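Local atomic coordinates of MxaA (Stigmatella aurantiaca, PDB entry 4W4T), a protein that releases the finished chain at the end of the myxalamid PKS-NRPS assembly line through its terminal NADPH-dependent reductase domain, the part described here. Residues Asn323-Leu335 with Leu407-Glu420. Numbering follows the deposited sequence.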
ATOM      1  N   ASN A 323       9.176  10.345  26.327  1.00 17.65           N
ATOM      2  CA  ASN A 323       9.546  11.424  27.250  1.00 17.16           C
ATOM      3  C   ASN A 323      10.135  12.608  26.479  1.00 17.14           C
ATOM      4  O   ASN A 323       9.796  13.755  26.745  1.00 15.51           O
ATOM      5  CB  ASN A 323      10.554  10.953  28.302  1.00 18.34           C
ATOM      6  CG  ASN A 323       9.958   9.970  29.305  1.00 22.35           C
ATOM      7  OD1 ASN A 323       8.744   9.889  29.479  1.00 22.52           O
ATOM      8  ND2 ASN A 323      10.823   9.224  29.973  1.00 24.44           N
ATOM      9  N   TYR A 324      11.027  12.323  25.524  1.00 15.68           N
ATOM     10  CA  TYR A 324      11.709  13.400  24.800  1.00 14.49           C
ATOM     11  C   TYR A 324      10.706  14.181  23.962  1.00 14.95           C
ATOM     12  O   TYR A 324      10.817  15.396  23.809  1.00 16.05           O
ATOM     13  CB  TYR A 324      12.836  12.854  23.902  1.00 17.16           C
ATOM     14  CG  TYR A 324      13.931  12.095  24.632  1.00 17.22           C
ATOM     15  CD1 TYR A 324      14.225  12.368  25.966  1.00 19.15           C
ATOM     16  CD2 TYR A 324      14.655  11.090  23.994  1.00 16.24           C
ATOM     17  CE1 TYR A 324      15.229  11.683  26.637  1.00 21.13           C
ATOM     18  CE2 TYR A 324      15.662  10.391  24.660  1.00 19.21           C
ATOM     19  CZ  TYR A 324      15.936  10.694  25.985  1.00 20.45           C
ATOM     20  OH  TYR A 324      16.916  10.004  26.657  1.00 24.11           O
HETATM   21  N   MSE A 325       9.727  13.472  23.403  1.00 15.13           N
HETATM   22  CA  MSE A 325       8.732  14.117  22.564  1.00 15.54           C
HETATM   23  C   MSE A 325       7.704  14.930  23.372  1.00 15.60           C
HETATM   24  O   MSE A 325       7.273  15.997  22.937  1.00 15.94           O
HETATM   25  CB  MSE A 325       8.052  13.061  21.691  1.00 15.63           C
HETATM   26  CG  MSE A 325       9.086  12.464  20.729  1.00 16.46           C
HETATM   27 SE   MSE A 325       8.264  11.117  19.607  1.00 33.11          SE
HETATM   28  CE  MSE A 325       7.094  12.303  18.587  1.00 20.22           C
ATOM     29  N   ARG A 326       7.339  14.447  24.553  1.00 15.73           N
ATOM     30  CA  ARG A 326       6.474  15.240  25.433  1.00 17.07           C
ATOM     31  C   ARG A 326       7.187  16.505  25.862  1.00 16.89           C
ATOM     32  O   ARG A 326       6.566  17.565  25.998  1.00 18.42           O
ATOM     33  CB  ARG A 326       6.053  14.455  26.678  1.00 16.71           C
ATOM     34  CG  ARG A 326       5.190  13.250  26.377  1.00 18.63           C
ATOM     35  CD  ARG A 326       4.655  12.624  27.655  1.00 20.20           C
ATOM     36  NE  ARG A 326       4.121  11.297  27.376  1.00 20.82           N
ATOM     37  CZ  ARG A 326       4.792  10.174  27.602  1.00 21.58           C
ATOM     38  NH1 ARG A 326       6.007  10.222  28.140  1.00 21.78           N
ATOM     39  NH2 ARG A 326       4.247   9.004  27.315  1.00 21.05           N
ATOM     40  N   ALA A 327       8.483  16.380  26.115  1.00 15.90           N
ATOM     41  CA  ALA A 327       9.252  17.522  26.605  1.00 18.28           C
ATOM     42  C   ALA A 327       9.290  18.606  25.541  1.00 16.94           C
ATOM     43  O   ALA A 327       9.251  19.798  25.843  1.00 17.69           O
ATOM     44  CB  ALA A 327      10.656  17.097  27.008  1.00 16.12           C
ATOM     45  N   PHE A 328       9.333  18.182  24.281  1.00 17.21           N
ATOM     46  CA  PHE A 328       9.250  19.118  23.177  1.00 16.40           C
ATOM     47  C   PHE A 328       7.867  19.751  23.108  1.00 15.03           C
ATOM     48  O   PHE A 328       7.723  20.878  22.649  1.00 17.84           O
ATOM     49  CB  PHE A 328       9.572  18.419  21.848  1.00 15.18           C
ATOM     50  CG  PHE A 328       9.607  19.354  20.677  1.00 16.17           C
ATOM     51  CD1 PHE A 328      10.735  20.117  20.424  1.00 17.55           C
ATOM     52  CD2 PHE A 328       8.510  19.493  19.850  1.00 16.95           C
ATOM     53  CE1 PHE A 328      10.778  20.987  19.337  1.00 19.24           C
ATOM     54  CE2 PHE A 328       8.541  20.361  18.763  1.00 19.71           C
ATOM     55  CZ  PHE A 328       9.674  21.111  18.513  1.00 19.90           C
ATOM     56  N   GLY A 329       6.839  19.026  23.548  1.00 15.49           N
ATOM     57  CA  GLY A 329       5.514  19.609  23.648  1.00 17.20           C
ATOM     58  C   GLY A 329       4.356  18.795  23.103  1.00 18.87           C
ATOM     59  O   GLY A 329       3.225  19.286  23.056  1.00 20.77           O
ATOM     60  N   TYR A 330       4.617  17.558  22.687  1.00 16.97           N
ATOM     61  CA  TYR A 330       3.566  16.727  22.115  1.00 17.38           C
ATOM     62  C   TYR A 330       3.006  15.742  23.130  1.00 18.80           C
ATOM     63  O   TYR A 330       3.748  14.978  23.742  1.00 18.65           O
ATOM     64  CB  TYR A 330       4.090  15.957  20.904  1.00 18.32           C
ATOM     65  CG  TYR A 330       4.461  16.837  19.732  1.00 18.85           C
ATOM     66  CD1 TYR A 330       3.524  17.671  19.149  1.00 18.82           C
ATOM     67  CD2 TYR A 330       5.745  16.815  19.199  1.00 18.60           C
ATOM     68  CE1 TYR A 330       3.852  18.476  18.080  1.00 19.95           C
ATOM     69  CE2 TYR A 330       6.086  17.622  18.133  1.00 17.55           C
ATOM     70  CZ  TYR A 330       5.127  18.449  17.577  1.00 18.74           C
ATOM     71  OH  TYR A 330       5.448  19.245  16.508  1.00 21.39           O
ATOM     72  N   GLY A 331       1.691  15.743  23.298  1.00 18.70           N
ATOM     73  CA  GLY A 331       1.067  14.759  24.161  1.00 20.90           C
ATOM     74  C   GLY A 331       1.137  13.361  23.581  1.00 17.92           C
ATOM     75  O   GLY A 331       0.903  13.167  22.393  1.00 20.62           O
ATOM     76  N   LEU A 332       1.469  12.388  24.420  1.00 21.07           N
ATOM     77  CA  LEU A 332       1.522  10.996  24.007  1.00 20.84           C
ATOM     78  C   LEU A 332       1.049  10.085  25.133  1.00 21.97           C
ATOM     79  O   LEU A 332       1.730   9.925  26.153  1.00 19.44           O
ATOM     80  CB  LEU A 332       2.947  10.611  23.580  1.00 17.71           C
ATOM     81  CG  LEU A 332       3.525  11.217  22.298  1.00 18.45           C
ATOM     82  CD1 LEU A 332       4.961  10.736  22.116  1.00 17.86           C
ATOM     83  CD2 LEU A 332       2.683  10.862  21.063  1.00 20.02           C
ATOM     84  N   ARG A 333      -0.131   9.499  24.960  1.00 19.54           N
ATOM     85  CA  ARG A 333      -0.546   8.384  25.802  1.00 21.72           C
ATOM     86  C   ARG A 333       0.215   7.158  25.345  1.00 23.81           C
ATOM     87  O   ARG A 333       0.533   7.030  24.160  1.00 27.36           O
ATOM     88  CB  ARG A 333      -2.059   8.133  25.709  1.00 25.81           C
ATOM     89  CG  ARG A 333      -2.923   9.321  26.043  1.00 29.31           C
ATOM     90  CD  ARG A 333      -4.400   8.918  26.136  1.00 35.69           C
ATOM     91  NE  ARG A 333      -4.809   8.132  24.978  1.00 41.67           N
ATOM     92  CZ  ARG A 333      -5.113   8.649  23.793  1.00 41.06           C
ATOM     93  NH1 ARG A 333      -5.074   9.966  23.614  1.00 44.08           N
ATOM     94  NH2 ARG A 333      -5.459   7.851  22.790  1.00 41.18           N
ATOM     95  N   VAL A 334       0.531   6.256  26.261  1.00 21.88           N
ATOM     96  CA  VAL A 334       1.206   5.029  25.859  1.00 23.77           C
ATOM     97  C   VAL A 334       0.263   3.833  25.923  1.00 23.42           C
ATOM     98  O   VAL A 334      -0.475   3.659  26.890  1.00 24.51           O
ATOM     99  CB  VAL A 334       2.437   4.746  26.726  1.00 24.87           C
ATOM    100  CG1 VAL A 334       3.128   3.476  26.262  1.00 25.15           C
ATOM    101  CG2 VAL A 334       3.396   5.900  26.630  1.00 26.05           C
ATOM    102  N   LEU A 335       0.312   3.011  24.887  1.00 19.67           N
ATOM    103  CA  LEU A 335      -0.469   1.789  24.806  1.00 23.21           C
ATOM    104  C   LEU A 335       0.392   0.605  24.402  1.00 25.54           C
ATOM    105  O   LEU A 335       1.353   0.759  23.637  1.00 20.82           O
ATOM    106  CB  LEU A 335      -1.591   1.938  23.782  1.00 21.86           C
ATOM    107  CG  LEU A 335      -2.750   2.888  24.008  1.00 25.96           C
ATOM    108  CD1 LEU A 335      -3.572   2.889  22.729  1.00 24.28           C
ATOM    109  CD2 LEU A 335      -3.587   2.430  25.197  1.00 25.39           C
ATOM    110  N   LEU A 407      12.585  17.381  15.818  1.00 15.36           N
ATOM    111  CA  LEU A 407      11.223  17.889  15.784  1.00 16.89           C
ATOM    112  C   LEU A 407      11.158  19.353  15.316  1.00 18.13           C
ATOM    113  O   LEU A 407      10.259  19.708  14.570  1.00 18.57           O
ATOM    114  CB  LEU A 407      10.569  17.731  17.162  1.00 16.50           C
ATOM    115  CG  LEU A 407      10.418  16.275  17.611  1.00 17.83           C
ATOM    116  CD1 LEU A 407       9.797  16.171  19.020  1.00 17.15           C
ATOM    117  CD2 LEU A 407       9.592  15.484  16.607  1.00 16.67           C
ATOM    118  N   SER A 408      12.105  20.190  15.746  1.00 18.62           N
ATOM    119  CA  SER A 408      12.099  21.608  15.357  1.00 20.48           C
ATOM    120  C   SER A 408      12.182  21.775  13.832  1.00 21.21           C
ATOM    121  O   SER A 408      11.480  22.605  13.246  1.00 18.81           O
ATOM    122  CB  SER A 408      13.255  22.369  16.023  1.00 22.35           C
ATOM    123  OG  SER A 408      13.230  22.234  17.445  1.00 23.14           O
ATOM    124  N   SER A 409      13.030  20.965  13.208  1.00 18.85           N
ATOM    125  CA  SER A 409      13.170  20.960  11.754  1.00 19.83           C
ATOM    126  C   SER A 409      11.882  20.503  11.060  1.00 22.51           C
ATOM    127  O   SER A 409      11.447  21.114  10.083  1.00 22.63           O
ATOM    128  CB  SER A 409      14.341  20.068  11.339  1.00 21.06           C
ATOM    129  OG  SER A 409      14.462  20.017   9.916  1.00 22.89           O
ATOM    130  N   LEU A 410      11.262  19.441  11.568  1.00 20.31           N
ATOM    131  CA  LEU A 410      10.015  18.955  11.001  1.00 20.64           C
ATOM    132  C   LEU A 410       8.901  19.983  11.113  1.00 23.78           C
ATOM    133  O   LEU A 410       8.078  20.101  10.207  1.00 23.02           O
ATOM    134  CB  LEU A 410       9.587  17.647  11.671  1.00 22.40           C
ATOM    135  CG  LEU A 410      10.592  16.515  11.458  1.00 19.89           C
ATOM    136  CD1 LEU A 410      10.197  15.294  12.268  1.00 21.41           C
ATOM    137  CD2 LEU A 410      10.693  16.183   9.976  1.00 21.61           C
ATOM    138  N   VAL A 411       8.865  20.717  12.225  1.00 22.84           N
ATOM    139  CA  VAL A 411       7.880  21.788  12.379  1.00 20.05           C
ATOM    140  C   VAL A 411       8.182  22.911  11.389  1.00 23.12           C
ATOM    141  O   VAL A 411       7.283  23.396  10.702  1.00 25.83           O
ATOM    142  CB  VAL A 411       7.845  22.353  13.823  1.00 23.27           C
ATOM    143  CG1 VAL A 411       7.009  23.623  13.885  1.00 24.37           C
ATOM    144  CG2 VAL A 411       7.289  21.326  14.776  1.00 20.02           C
ATOM    145  N   HIS A 412       9.450  23.302  11.294  1.00 21.93           N
ATOM    146  CA  HIS A 412       9.849  24.421  10.447  1.00 24.59           C
ATOM    147  C   HIS A 412       9.526  24.136   8.982  1.00 28.40           C
ATOM    148  O   HIS A 412       9.161  25.037   8.224  1.00 26.89           O
ATOM    149  CB  HIS A 412      11.337  24.712  10.611  1.00 27.01           C
ATOM    150  CG  HIS A 412      11.840  25.810   9.725  1.00 34.19           C
ATOM    151  ND1 HIS A 412      11.558  27.142   9.953  1.00 35.71           N
ATOM    152  CD2 HIS A 412      12.611  25.777   8.611  1.00 33.72           C
ATOM    153  CE1 HIS A 412      12.132  27.879   9.021  1.00 34.75           C
ATOM    154  NE2 HIS A 412      12.780  27.074   8.194  1.00 38.57           N
ATOM    155  N   ARG A 413       9.645  22.869   8.598  1.00 25.11           N
ATOM    156  CA  ARG A 413       9.403  22.464   7.222  1.00 25.01           C
ATOM    157  C   ARG A 413       7.949  22.101   6.974  1.00 23.91           C
ATOM    158  O   ARG A 413       7.584  21.691   5.880  1.00 24.89           O
ATOM    159  CB  ARG A 413      10.319  21.299   6.858  1.00 25.17           C
ATOM    160  CG  ARG A 413      11.781  21.691   6.849  1.00 29.18           C
ATOM    161  CD  ARG A 413      12.658  20.564   6.359  1.00 29.99           C
ATOM    162  NE  ARG A 413      13.089  19.713   7.459  1.00 28.96           N
ATOM    163  CZ  ARG A 413      13.125  18.387   7.411  1.00 30.44           C
ATOM    164  NH1 ARG A 413      12.740  17.747   6.303  1.00 27.57           N
ATOM    165  NH2 ARG A 413      13.550  17.704   8.471  1.00 24.48           N
ATOM    166  N   GLY A 414       7.112  22.251   7.991  1.00 24.39           N
ATOM    167  CA  GLY A 414       5.681  22.098   7.807  1.00 23.58           C
ATOM    168  C   GLY A 414       5.201  20.658   7.826  1.00 25.27           C
ATOM    169  O   GLY A 414       4.043  20.384   7.536  1.00 26.16           O
ATOM    170  N   PHE A 415       6.094  19.737   8.175  1.00 24.43           N
ATOM    171  CA  PHE A 415       5.731  18.323   8.260  1.00 23.27           C
ATOM    172  C   PHE A 415       4.895  18.048   9.522  1.00 24.89           C
ATOM    173  O   PHE A 415       3.957  17.246   9.503  1.00 23.24           O
ATOM    174  CB  PHE A 415       6.996  17.466   8.229  1.00 22.55           C
ATOM    175  CG  PHE A 415       6.735  15.992   8.227  1.00 22.86           C
ATOM    176  CD1 PHE A 415       6.249  15.363   7.091  1.00 23.80           C
ATOM    177  CD2 PHE A 415       6.992  15.228   9.352  1.00 21.60           C
ATOM    178  CE1 PHE A 415       6.012  14.001   7.087  1.00 22.02           C
ATOM    179  CE2 PHE A 415       6.759  13.869   9.349  1.00 19.75           C
ATOM    180  CZ  PHE A 415       6.266  13.255   8.210  1.00 23.22           C
ATOM    181  N   LEU A 416       5.230  18.744  10.604  1.00 22.73           N
ATOM    182  CA  LEU A 416       4.500  18.650  11.864  1.00 26.20           C
ATOM    183  C   LEU A 416       3.958  20.019  12.264  1.00 26.40           C
ATOM    184  O   LEU A 416       4.608  21.042  12.033  1.00 27.48           O
ATOM    185  CB  LEU A 416       5.405  18.121  12.989  1.00 24.61           C
ATOM    186  CG  LEU A 416       5.919  16.686  13.000  1.00 20.57           C
ATOM    187  CD1 LEU A 416       6.841  16.469  14.219  1.00 20.52           C
ATOM    188  CD2 LEU A 416       4.757  15.711  13.025  1.00 20.43           C
ATOM    189  N   LYS A 417       2.781  20.027  12.871  1.00 28.12           N
ATOM    190  CA  LYS A 417       2.230  21.229  13.484  1.00 28.34           C
ATOM    191  C   LYS A 417       2.983  21.520  14.781  1.00 26.94           C
ATOM    192  O   LYS A 417       3.257  20.606  15.555  1.00 23.96           O
ATOM    193  CB  LYS A 417       0.735  21.046  13.747  1.00 29.92           C
ATOM    194  CG  LYS A 417       0.009  22.292  14.250  1.00 38.31           C
ATOM    195  CD  LYS A 417      -1.365  22.449  13.596  1.00 46.57           C
ATOM    196  CE  LYS A 417      -2.204  21.190  13.765  1.00 48.23           C
ATOM    197  NZ  LYS A 417      -2.999  21.175  15.029  1.00 56.55           N
ATOM    198  N   ALA A 418       3.334  22.782  15.013  1.00 26.13           N
ATOM    199  CA  ALA A 418       4.040  23.159  16.240  1.00 27.83           C
ATOM    200  C   ALA A 418       3.218  22.761  17.466  1.00 25.41           C
ATOM    201  O   ALA A 418       1.996  22.790  17.424  1.00 25.88           O
ATOM    202  CB  ALA A 418       4.335  24.654  16.258  1.00 29.25           C
ATOM    203  N   PRO A 419       3.892  22.357  18.551  1.00 24.95           N
ATOM    204  CA  PRO A 419       3.181  21.930  19.766  1.00 25.91           C
ATOM    205  C   PRO A 419       2.348  23.051  20.367  1.00 32.07           C
ATOM    206  O   PRO A 419       2.752  24.215  20.277  1.00 31.71           O
ATOM    207  CB  PRO A 419       4.313  21.520  20.718  1.00 25.68           C
ATOM    208  CG  PRO A 419       5.568  22.083  20.126  1.00 25.55           C
ATOM    209  CD  PRO A 419       5.347  22.179  18.659  1.00 24.55           C
ATOM    210  N   GLU A 420       1.208  22.699  20.965  1.00 34.68           N
ATOM    211  CA  GLU A 420       0.311  23.674  21.586  1.00 39.15           C
ATOM    212  C   GLU A 420       1.032  24.507  22.639  1.00 39.71           C
ATOM    213  O   GLU A 420       0.850  25.725  22.686  1.00 45.28           O
ATOM    214  CB  GLU A 420      -0.899  22.972  22.219  1.00 41.14           C
ATOM    215  CG  GLU A 420      -1.891  22.366  21.218  1.00 46.51           C
ATOM    216  CD  GLU A 420      -2.924  23.369  20.718  1.00 56.03           C
ATOM    217  OE1 GLU A 420      -3.477  24.124  21.547  1.00 60.05           O
ATOM    218  OE2 GLU A 420      -3.187  23.400  19.496  1.00 60.78           O
ATOM    219  OXT GLU A 420       1.809  23.998  23.455  1.00 34.55           O
TER
HETATM  220  O   HOH W   1       2.508  21.483  24.494  1.00 18.38           O
HETATM  221  O   HOH W   2       1.027  19.916  21.434  1.00 31.75           O
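Phe328 and Tyr330 bring their rings against Leu407 and Pro419, tying the end of helix 318-328 to the last helix and C-terminal tail of the reductase domain. The contact lies away from the NADPH site of this Rossmann-type fold, in a smaller C-terminal lobe where strand 333-336 pairs with strand 274-277, consistent with the substrate-binding part of extended short-chain dehydrogenases. The axes of 323-328 and 407-412 come no closer than 12.2 Å, at a crossing angle of -52°.

Apolar packing dominates the interface. Leu407 lays CB over the centre of one Phe328 face, a CH-pi contact 3.6 Å from the ring centroid, while its CD1 runs on along the same face against Phe328 CG and CB. With CG anti to the backbone N (chi1 -176°), the Phe328 ring is carried out to helix 400-412, where its CE1 edge meets Ser408 OG, itself hydrogen-bonded to Ser404 O. Pro419 runs at about a right angle to the Phe328 side chain, its CD 3.7 Å from Phe328 CE2, and sets CB over a face of Tyr330. Leu407 CD1 lies at the Tyr330 edge and also reaches CG of selenomethionine Met325; Val270 of helix 261-272 packs on both Met325 and Tyr330.

One direct hydrogen bond joins the segments: Tyr330 OH donates to Lys417 O at 2.7 Å. The acceptor sits in the phenol plane, but the hydroxyl stands 37° above the carbonyl plane. Val411 CG2 and Leu416 CB both press on the hydroxyl. A phenylalanine at Tyr330 would probably keep the ring packing but leave Lys417 O without this donor.

Water completes the polar link: Gly329 O accepts from two molecules, one also donating to the terminal Glu420 OXT at 2.8 Å, the other accepting from Glu420 N.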